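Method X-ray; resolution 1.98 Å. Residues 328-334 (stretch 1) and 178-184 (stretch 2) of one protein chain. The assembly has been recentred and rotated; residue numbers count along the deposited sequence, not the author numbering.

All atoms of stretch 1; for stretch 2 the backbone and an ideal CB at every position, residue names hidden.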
# COMPACT_ATOMS: atom_id res chain seq x y z
N GLN A 328 -15.90 -10.93 -14.06
CA GLN A 328 -14.82 -9.98 -13.77
C GLN A 328 -14.04 -9.63 -15.03
O GLN A 328 -13.65 -8.47 -15.21
CB GLN A 328 -13.84 -10.53 -12.73
CG GLN A 328 -14.30 -10.37 -11.29
CD GLN A 328 -13.15 -10.51 -10.31
OE1 GLN A 328 -12.13 -11.14 -10.61
NE2 GLN A 328 -13.29 -9.93 -9.14
N ARG A 329 -13.79 -10.63 -15.87
CA ARG A 329 -13.07 -10.42 -17.12
C ARG A 329 -13.86 -9.57 -18.11
O ARG A 329 -13.32 -8.63 -18.71
CB ARG A 329 -12.71 -11.75 -17.75
CG ARG A 329 -12.10 -11.64 -19.13
CD ARG A 329 -11.69 -12.99 -19.67
NE ARG A 329 -10.85 -12.83 -20.84
CZ ARG A 329 -9.52 -12.84 -20.83
NH1 ARG A 329 -8.82 -13.03 -19.70
NH2 ARG A 329 -8.87 -12.66 -21.97
N GLU A 330 -15.14 -9.93 -18.30
CA GLU A 330 -16.04 -9.17 -19.18
C GLU A 330 -16.11 -7.70 -18.80
O GLU A 330 -15.99 -6.84 -19.65
CB GLU A 330 -17.48 -9.71 -19.11
CG GLU A 330 -17.74 -11.04 -19.80
CD GLU A 330 -19.15 -11.56 -19.50
OE1 GLU A 330 -20.12 -10.86 -19.85
OE2 GLU A 330 -19.28 -12.66 -18.90
N VAL A 331 -16.35 -7.43 -17.52
CA VAL A 331 -16.50 -6.06 -17.02
C VAL A 331 -15.19 -5.28 -17.19
O VAL A 331 -15.20 -4.09 -17.52
CB VAL A 331 -16.92 -6.05 -15.53
CG1 VAL A 331 -16.77 -4.67 -14.89
CG2 VAL A 331 -18.36 -6.55 -15.39
N PHE A 332 -14.08 -5.96 -16.97
CA PHE A 332 -12.77 -5.34 -17.06
C PHE A 332 -12.50 -4.90 -18.48
O PHE A 332 -12.13 -3.75 -18.71
CB PHE A 332 -11.67 -6.32 -16.64
CG PHE A 332 -10.29 -5.79 -16.88
CD1 PHE A 332 -9.65 -5.02 -15.92
CD2 PHE A 332 -9.63 -6.03 -18.08
CE1 PHE A 332 -8.37 -4.54 -16.13
CE2 PHE A 332 -8.37 -5.53 -18.31
CZ PHE A 332 -7.73 -4.80 -17.33
N LEU A 333 -12.67 -5.84 -19.41
CA LEU A 333 -12.39 -5.58 -20.80
C LEU A 333 -13.29 -4.46 -21.35
O LEU A 333 -12.86 -3.65 -22.17
CB LEU A 333 -12.56 -6.85 -21.62
CG LEU A 333 -11.50 -7.94 -21.35
CD1 LEU A 333 -11.90 -9.26 -21.99
CD2 LEU A 333 -10.12 -7.51 -21.83
N GLU A 334 -14.53 -4.41 -20.89
CA GLU A 334 -15.44 -3.37 -21.32
C GLU A 334 -14.87 -2.02 -20.84
O GLU A 334 -14.71 -1.10 -21.64
CB GLU A 334 -16.85 -3.65 -20.77
CG GLU A 334 -17.98 -3.12 -21.64
CD GLU A 334 -18.21 -1.62 -21.48
OE1 GLU A 334 -17.89 -1.07 -20.41
OE2 GLU A 334 -18.71 -0.99 -22.44
N UNK A 178 -2.38 -5.29 -11.12
CA UNK A 178 -2.39 -4.59 -12.42
C UNK A 178 -2.58 -5.59 -13.55
O UNK A 178 -2.04 -6.70 -13.48
CB UNK A 178 -1.10 -3.80 -12.63
N UNK A 179 -3.29 -5.18 -14.56
CA UNK A 179 -3.60 -6.01 -15.68
C UNK A 179 -3.34 -5.31 -16.97
O UNK A 179 -3.53 -4.12 -17.08
CB UNK A 179 -5.06 -6.48 -15.62
N UNK A 180 -2.91 -6.07 -17.94
CA UNK A 180 -2.81 -5.55 -19.24
C UNK A 180 -4.15 -5.52 -19.84
O UNK A 180 -5.15 -5.83 -19.29
CB UNK A 180 -1.83 -6.35 -20.10
N UNK A 181 -4.17 -5.09 -21.11
CA UNK A 181 -5.42 -4.97 -21.86
C UNK A 181 -6.05 -6.26 -22.34
O UNK A 181 -7.15 -6.27 -22.84
CB UNK A 181 -5.18 -4.08 -23.08
N UNK A 182 -5.36 -7.36 -22.16
CA UNK A 182 -5.95 -8.65 -22.38
C UNK A 182 -6.34 -9.24 -21.06
O UNK A 182 -6.54 -10.41 -20.97
CB UNK A 182 -5.00 -9.58 -23.14
N UNK A 183 -6.43 -8.42 -20.04
CA UNK A 183 -6.77 -8.86 -18.71
C UNK A 183 -5.87 -9.92 -18.13
O UNK A 183 -6.26 -10.70 -17.33
CB UNK A 183 -8.21 -9.38 -18.71
N UNK A 184 -4.62 -9.90 -18.50
CA UNK A 184 -3.62 -10.72 -17.83
C UNK A 184 -2.68 -9.86 -16.98
O UNK A 184 -2.39 -8.71 -17.30
CB UNK A 184 -2.82 -11.52 -18.86

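Stretch 1 is a helix that offers Arg-329, Phe-332 and Leu-333 to its neighbour.

Position 178 has extended backbone angles, and its CA-to-CB bond points away from the helix, with no atom of stretch 1 within 5.5 Å of the ideal CB. Stretch 1 sets no preference; beta-branched and aromatic residues commonly suit such a backbone. Tyr-178 makes no contact with the helix.

Position 179 is also extended, but here CA-to-CB points toward the helix and the ideal CB lies 3.6 Å from Phe-332 CZ. An apolar or aromatic group would suit this site, and leucine, isoleucine, phenylalanine or tyrosine are all plausible. It is Tyr-179, whose CB packs 3.6 Å from Phe-332 CZ. With chi1 in the m well, the end of the side chain leads away from the helix, yet the ring edge is directed toward the face of Phe-332, with the ring centroids 6.0 Å apart and the planes at 69°.

At 180 the CB points away. The backbone begins a type I turn closing at 183, a place where aspartate, asparagine, serine or threonine can accept bonds from following amides. Asp-180 does this: its OD1 accepts hydrogen bonds from the N of the residue at 182 at 2.7 Å and from the N of the residue at 184 at 3.0 Å. Its backbone O approaches the edge of the Phe-332 ring, 3.4 Å from CE2.

Positions 181 and 182 occupy the middle of the turn, with both CB atoms directed away, so small or polar residues fit well. Ser-181 meets the helix through its backbone, its O lying 3.4 Å from Leu-333 CD2. At 182 the ideal CB is 5.1 Å from Arg-329 NH2, but a long chain can extend outward; Lys-182 does so, while its carbonyl O sits 3.4 Å from that same NH2.

Position 183 points toward the helix and lies among three of its side chains. Its ideal CB is 3.7 Å from Phe-332 CD2, 3.8 Å from Arg-329 NH1 and 4.1 Å from Leu-333 CD2. These crowd two of the three chi1 wells. The positive phi of 57° favours glycine, asparagine or aspartate, the latter two using the remaining well; alanine fits easily. Ala-183 places its CB over one face of the Arg-329 guanidinium and 3.6 Å from Phe-332 CD2.

Position 184 is extended again and points away, so many residues would serve; Gln-184 does not touch the helix.

Stretch 2, residues 178-184: YYDSKAQ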
# COMPACT_ATOMS: atom_id res chain seq x y z
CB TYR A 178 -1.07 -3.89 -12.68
CG TYR A 178 -0.70 -2.71 -11.78
CD1 TYR A 178 -1.59 -1.64 -11.55
CD2 TYR A 178 0.59 -2.63 -11.22
CE1 TYR A 178 -1.21 -0.55 -10.75
CE2 TYR A 178 0.99 -1.57 -10.44
CZ TYR A 178 0.09 -0.52 -10.19
OH TYR A 178 0.54 0.53 -9.41
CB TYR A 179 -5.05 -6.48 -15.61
CG TYR A 179 -5.27 -7.44 -14.48
CD1 TYR A 179 -5.62 -6.98 -13.25
CD2 TYR A 179 -5.02 -8.77 -14.63
CE1 TYR A 179 -5.79 -7.84 -12.20
CE2 TYR A 179 -5.18 -9.63 -13.59
CZ TYR A 179 -5.56 -9.15 -12.37
OH TYR A 179 -5.71 -9.97 -11.32
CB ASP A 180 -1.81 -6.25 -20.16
CG ASP A 180 -2.22 -7.65 -20.55
OD1 ASP A 180 -3.39 -8.03 -20.50
OD2 ASP A 180 -1.32 -8.37 -20.90
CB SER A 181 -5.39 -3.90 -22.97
OG SER A 181 -4.35 -4.02 -23.89
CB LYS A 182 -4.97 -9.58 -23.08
CG LYS A 182 -4.63 -9.22 -24.50
CD LYS A 182 -3.96 -10.42 -25.15
CE LYS A 182 -3.71 -10.26 -26.64
NZ LYS A 182 -3.93 -11.52 -27.40
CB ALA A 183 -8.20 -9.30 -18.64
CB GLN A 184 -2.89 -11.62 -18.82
CG GLN A 184 -2.34 -10.92 -20.03
CD GLN A 184 -1.88 -11.91 -21.08
OE1 GLN A 184 -1.54 -13.06 -20.77
NE2 GLN A 184 -1.90 -11.48 -22.34
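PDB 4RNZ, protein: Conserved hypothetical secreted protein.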